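Local coordinates for protein EmrA (Aquifex aeolicus, PDB 4TKO) that serves as the periplasmic adaptor of a major facilitator superfamily multidrug efflux pump and probably helps to move xenobiotics out of the cell, at residues R4-A17 / L336-R348. Residues are numbered along the deposited sequence; the frame is centred on the assembly and turned at random.
Sequences RIEYAITNAVFVKA and LRVGMGGEVEIRR
The ring of Tyr-7 is sandwiched between two side chains of 336-348: CD of Arg-347 lies over one face and the carboxylate oxygen OE1 of Glu-345 over the opposite face, both offset toward the rim. Arg-347 starts with CG anti to its own nitrogen (chi1 178°) and then bends at chi2 and chi3, which carries NE past the phenol end of the ring, 4.0 Å from Tyr-7 OH. On the same side of the sheet Ile-9 runs alongside Glu-345, its CD1 3.8 Å from Glu-345 OE2. The other side, with Ala-8, Thr-10, Val-344 and Ile-346, is buried; there Val-344 touches Val-278 and Ile-326. Between the two faces the backbones pair antiparallel, each carbonyl and NH of Ala-8 and Thr-10 bonded to Ile-346 or Val-344 (Ile-346 N to Ala-8 O, 2.7 Å). Arg-348 N extends the pairing to Glu-6 O at 2.9 Å, while its guanidinium lays a face over Ala-8 N.

Beyond Asn-11 the hydrogen bonding lapses, though Val-13 CG1 still packs on Val-344 CG2 at 3.8 Å; it resumes at Val-15. Val-15 N bonds Met-340 O, and Gly-339 N, inside a type II turn, reaches a lone pair of Val-15 O (2.8 Å). Val-15 CG2 packs against Met-340 CB at 3.6 Å, and Leu-280 touches both side chains. The contact thus joins the N-terminal strand to the last strand of the β-barrel domain of this membrane fusion protein. Its chemistry implies that backbone bonds fix the register, apolar groups fill the inner side, and outside the Tyr-7 ring has an arginine methylene over one face and a carboxylate oxygen over the other.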
loop_
_atom_site.group_PDB
_atom_site.type_symbol
_atom_site.label_atom_id
_atom_site.label_comp_id
_atom_site.label_asym_id
_atom_site.label_seq_id
_atom_site.Cartn_x
_atom_site.Cartn_y
_atom_site.Cartn_z
ATOM N N ARG A 4 10.444 -62.480 35.025
ATOM C CA ARG A 4 11.433 -62.696 33.968
ATOM C C ARG A 4 12.694 -61.893 34.254
ATOM O O ARG A 4 12.628 -60.685 34.453
ATOM C CB ARG A 4 10.865 -62.311 32.602
ATOM C CG ARG A 4 10.154 -63.439 31.871
ATOM C CD ARG A 4 9.748 -63.029 30.460
ATOM N NE ARG A 4 8.317 -62.749 30.369
ATOM C CZ ARG A 4 7.400 -63.644 30.011
ATOM N NH1 ARG A 4 7.765 -64.891 29.703
ATOM N NH2 ARG A 4 6.117 -63.293 29.951
ATOM N N ILE A 5 13.842 -62.555 34.296
ATOM C CA ILE A 5 15.090 -61.846 34.569
ATOM C C ILE A 5 15.672 -61.262 33.293
ATOM O O ILE A 5 16.736 -60.646 33.312
ATOM C CB ILE A 5 16.152 -62.753 35.243
ATOM C CG1 ILE A 5 16.090 -64.179 34.688
ATOM C CG2 ILE A 5 15.979 -62.738 36.757
ATOM C CD1 ILE A 5 16.588 -64.311 33.258
ATOM N N GLU A 6 14.974 -61.474 32.179
ATOM C CA GLU A 6 15.335 -60.823 30.926
ATOM C C GLU A 6 14.753 -59.412 30.917
ATOM O O GLU A 6 15.232 -58.549 30.192
ATOM C CB GLU A 6 14.825 -61.608 29.706
ATOM C CG GLU A 6 15.445 -62.985 29.484
ATOM C CD GLU A 6 14.594 -64.129 30.037
ATOM O OE1 GLU A 6 13.709 -63.878 30.889
ATOM O OE2 GLU A 6 14.818 -65.286 29.615
ATOM N N TYR A 7 13.714 -59.187 31.721
ATOM C CA TYR A 7 12.990 -57.921 31.673
ATOM C C TYR A 7 12.770 -57.246 33.024
ATOM O O TYR A 7 12.176 -57.821 33.946
ATOM C CB TYR A 7 11.624 -58.118 30.998
ATOM C CG TYR A 7 11.719 -58.327 29.512
ATOM C CD1 TYR A 7 11.823 -57.244 28.649
ATOM C CD2 TYR A 7 11.717 -59.606 28.967
ATOM C CE1 TYR A 7 11.914 -57.426 27.282
ATOM C CE2 TYR A 7 11.810 -59.796 27.603
ATOM C CZ TYR A 7 11.906 -58.700 26.769
ATOM O OH TYR A 7 12.003 -58.874 25.414
ATOM N N ALA A 8 13.234 -56.000 33.117
ATOM C CA ALA A 8 12.827 -55.126 34.212
ATOM C C ALA A 8 11.422 -54.661 33.909
ATOM O O ALA A 8 11.168 -54.097 32.848
ATOM C CB ALA A 8 13.765 -53.956 34.363
ATOM N N ILE A 9 10.502 -54.957 34.810
ATOM C CA ILE A 9 9.125 -54.549 34.655
ATOM C C ILE A 9 8.796 -53.509 35.730
ATOM O O ILE A 9 9.235 -53.631 36.867
ATOM C CB ILE A 9 8.170 -55.750 34.772
ATOM C CG1 ILE A 9 6.737 -55.337 34.460
ATOM C CG2 ILE A 9 8.208 -56.308 36.177
ATOM C CD1 ILE A 9 5.807 -56.513 34.259
ATOM N N THR A 10 8.036 -52.484 35.368
ATOM C CA THR A 10 7.582 -51.490 36.333
ATOM C C THR A 10 6.243 -50.886 35.928
ATOM O O THR A 10 5.885 -50.881 34.751
ATOM C CB THR A 10 8.598 -50.352 36.508
ATOM O OG1 THR A 10 7.958 -49.262 37.181
ATOM C CG2 THR A 10 9.093 -49.862 35.170
ATOM N N ASN A 11 5.501 -50.386 36.908
ATOM C CA ASN A 11 4.214 -49.748 36.641
ATOM C C ASN A 11 4.263 -48.239 36.941
ATOM O O ASN A 11 3.252 -47.527 36.874
ATOM C CB ASN A 11 3.107 -50.440 37.438
ATOM C CG ASN A 11 3.362 -50.421 38.938
ATOM O OD1 ASN A 11 4.497 -50.210 39.391
ATOM N ND2 ASN A 11 2.305 -50.653 39.722
ATOM N N ALA A 12 5.467 -47.757 37.225
ATOM C CA ALA A 12 5.696 -46.339 37.450
ATOM C C ALA A 12 6.064 -45.671 36.129
ATOM O O ALA A 12 7.248 -45.363 35.874
ATOM C CB ALA A 12 6.802 -46.134 38.503
ATOM N N VAL A 13 5.060 -45.468 35.277
ATOM C CA VAL A 13 5.323 -44.925 33.948
ATOM C C VAL A 13 4.510 -43.654 33.678
ATOM O O VAL A 13 3.291 -43.602 33.890
ATOM C CB VAL A 13 5.050 -45.991 32.821
ATOM C CG1 VAL A 13 4.696 -47.359 33.406
ATOM C CG2 VAL A 13 3.965 -45.527 31.874
ATOM N N PHE A 14 5.196 -42.617 33.214
ATOM C CA PHE A 14 4.518 -41.358 32.892
ATOM C C PHE A 14 4.836 -40.954 31.484
ATOM O O PHE A 14 6.014 -40.828 31.131
ATOM C CB PHE A 14 4.935 -40.243 33.852
ATOM C CG PHE A 14 4.850 -40.645 35.285
ATOM C CD1 PHE A 14 5.887 -41.363 35.883
ATOM C CD2 PHE A 14 3.714 -40.358 36.026
ATOM C CE1 PHE A 14 5.794 -41.763 37.189
ATOM C CE2 PHE A 14 3.622 -40.747 37.327
ATOM C CZ PHE A 14 4.660 -41.449 37.916
ATOM N N VAL A 15 3.792 -40.768 30.682
ATOM C CA VAL A 15 3.977 -40.174 29.367
ATOM C C VAL A 15 4.253 -38.670 29.541
ATOM O O VAL A 15 3.462 -37.912 30.134
ATOM C CB VAL A 15 2.745 -40.430 28.456
ATOM C CG1 VAL A 15 2.898 -39.745 27.136
ATOM C CG2 VAL A 15 2.561 -41.915 28.229
ATOM N N LYS A 16 5.397 -38.230 29.026
ATOM C CA LYS A 16 5.791 -36.832 29.160
ATOM C C LYS A 16 6.097 -36.190 27.812
ATOM O O LYS A 16 6.248 -36.877 26.802
ATOM C CB LYS A 16 7.003 -36.707 30.088
ATOM C CG LYS A 16 6.779 -37.306 31.468
ATOM C CD LYS A 16 7.667 -36.655 32.517
ATOM C CE LYS A 16 7.265 -35.208 32.762
ATOM N NZ LYS A 16 8.097 -34.575 33.822
ATOM N N ALA A 17 6.184 -34.863 27.806
ATOM C CA ALA A 17 6.447 -34.112 26.584
ATOM C C ALA A 17 7.605 -33.139 26.775
ATOM O O ALA A 17 7.542 -32.243 27.619
ATOM C CB ALA A 17 5.195 -33.367 26.142
ATOM N N LEU A 336 -1.053 -40.384 22.012
ATOM C CA LEU A 336 -0.533 -40.157 23.356
ATOM C C LEU A 336 -0.988 -38.823 23.989
ATOM O O LEU A 336 -1.131 -37.813 23.301
ATOM C CB LEU A 336 0.990 -40.217 23.322
ATOM C CG LEU A 336 1.625 -41.451 22.677
ATOM C CD1 LEU A 336 3.070 -41.160 22.403
ATOM C CD2 LEU A 336 1.541 -42.655 23.579
ATOM N N ARG A 337 -1.216 -38.848 25.301
ATOM C CA ARG A 337 -1.549 -37.672 26.126
ATOM C C ARG A 337 -0.560 -37.562 27.312
ATOM O O ARG A 337 -0.195 -38.577 27.908
ATOM C CB ARG A 337 -2.981 -37.773 26.672
ATOM C CG ARG A 337 -4.147 -37.331 25.767
ATOM C CD ARG A 337 -3.858 -37.614 24.327
ATOM N NE ARG A 337 -5.026 -37.415 23.475
ATOM C CZ ARG A 337 -5.010 -37.545 22.149
ATOM N NH1 ARG A 337 -3.886 -37.871 21.526
ATOM N NH2 ARG A 337 -6.119 -37.346 21.448
ATOM N N VAL A 338 -0.124 -36.357 27.670
ATOM C CA VAL A 338 0.744 -36.208 28.847
ATOM C C VAL A 338 0.055 -36.760 30.089
ATOM O O VAL A 338 -1.100 -36.444 30.333
ATOM C CB VAL A 338 1.128 -34.730 29.140
ATOM C CG1 VAL A 338 1.689 -34.615 30.531
ATOM C CG2 VAL A 338 2.135 -34.203 28.133
ATOM N N GLY A 339 0.749 -37.592 30.859
ATOM C CA GLY A 339 0.190 -38.077 32.104
ATOM C C GLY A 339 -0.289 -39.516 32.102
ATOM O O GLY A 339 -0.621 -40.093 33.154
ATOM N N MET A 340 -0.335 -40.111 30.916
ATOM C CA MET A 340 -0.794 -41.487 30.784
ATOM C C MET A 340 0.142 -42.455 31.500
ATOM O O MET A 340 1.364 -42.312 31.443
ATOM C CB MET A 340 -0.918 -41.870 29.308
ATOM C CG MET A 340 -2.235 -41.461 28.669
ATOM S SD MET A 340 -2.374 -42.002 26.954
ATOM C CE MET A 340 -0.662 -41.919 26.433
ATOM N N GLY A 341 -0.443 -43.443 32.167
ATOM C CA GLY A 341 0.318 -44.487 32.823
ATOM C C GLY A 341 0.097 -45.855 32.196
ATOM O O GLY A 341 -0.566 -46.000 31.169
ATOM N N GLY A 342 0.653 -46.871 32.833
ATOM C CA GLY A 342 0.587 -48.220 32.316
ATOM C C GLY A 342 1.721 -49.060 32.859
ATOM O O GLY A 342 2.089 -48.928 34.015
ATOM N N GLU A 343 2.290 -49.903 32.011
ATOM C CA GLU A 343 3.261 -50.896 32.444
ATOM C C GLU A 343 4.377 -50.904 31.445
ATOM O O GLU A 343 4.121 -50.713 30.251
ATOM C CB GLU A 343 2.608 -52.264 32.548
ATOM C CG GLU A 343 3.418 -53.309 33.272
ATOM C CD GLU A 343 2.570 -54.521 33.640
ATOM O OE1 GLU A 343 1.928 -54.480 34.716
ATOM O OE2 GLU A 343 2.539 -55.502 32.854
ATOM N N VAL A 344 5.606 -51.109 31.914
ATOM C CA VAL A 344 6.757 -51.045 31.024
ATOM C C VAL A 344 7.751 -52.146 31.290
ATOM O O VAL A 344 8.035 -52.452 32.437
ATOM C CB VAL A 344 7.481 -49.696 31.125
ATOM C CG1 VAL A 344 8.879 -49.778 30.522
ATOM C CG2 VAL A 344 6.703 -48.652 30.397
ATOM N N GLU A 345 8.268 -52.746 30.219
ATOM C CA GLU A 345 9.260 -53.807 30.342
ATOM C C GLU A 345 10.528 -53.398 29.629
ATOM O O GLU A 345 10.498 -53.079 28.438
ATOM C CB GLU A 345 8.728 -55.126 29.779
ATOM C CG GLU A 345 7.535 -55.679 30.566
ATOM C CD GLU A 345 7.111 -57.070 30.111
ATOM O OE1 GLU A 345 7.783 -57.625 29.222
ATOM O OE2 GLU A 345 6.110 -57.607 30.645
ATOM N N ILE A 346 11.650 -53.385 30.340
ATOM C CA ILE A 346 12.913 -53.053 29.682
ATOM C C ILE A 346 13.825 -54.273 29.609
ATOM O O ILE A 346 13.899 -55.076 30.539
ATOM C CB ILE A 346 13.647 -51.913 30.388
ATOM C CG1 ILE A 346 12.681 -50.780 30.720
ATOM C CG2 ILE A 346 14.740 -51.377 29.504
ATOM C CD1 ILE A 346 13.348 -49.595 31.402
ATOM N N ARG A 347 14.538 -54.378 28.519
ATOM C CA ARG A 347 15.407 -55.495 28.283
ATOM C C ARG A 347 16.764 -55.372 28.949
ATOM O O ARG A 347 17.518 -54.468 28.693
ATOM C CB ARG A 347 15.563 -55.679 26.790
ATOM C CG ARG A 347 16.483 -56.796 26.383
ATOM C CD ARG A 347 16.068 -58.128 26.960
ATOM N NE ARG A 347 15.942 -59.124 25.921
ATOM C CZ ARG A 347 16.522 -60.306 25.935
ATOM N NH1 ARG A 347 17.275 -60.661 26.949
ATOM N NH2 ARG A 347 16.337 -61.129 24.926
ATOM N N ARG A 348 17.067 -56.325 29.826
ATOM C CA ARG A 348 18.382 -56.405 30.449
ATOM C C ARG A 348 19.428 -56.983 29.489
ATOM O O ARG A 348 19.089 -57.521 28.440
ATOM C CB ARG A 348 18.315 -57.245 31.718
ATOM C CG ARG A 348 17.536 -56.600 32.833
ATOM C CD ARG A 348 17.772 -57.349 34.125
ATOM N NE ARG A 348 17.121 -56.724 35.268
ATOM C CZ ARG A 348 15.955 -57.126 35.766
ATOM N NH1 ARG A 348 15.324 -58.154 35.208
ATOM N NH2 ARG A 348 15.424 -56.505 36.815
#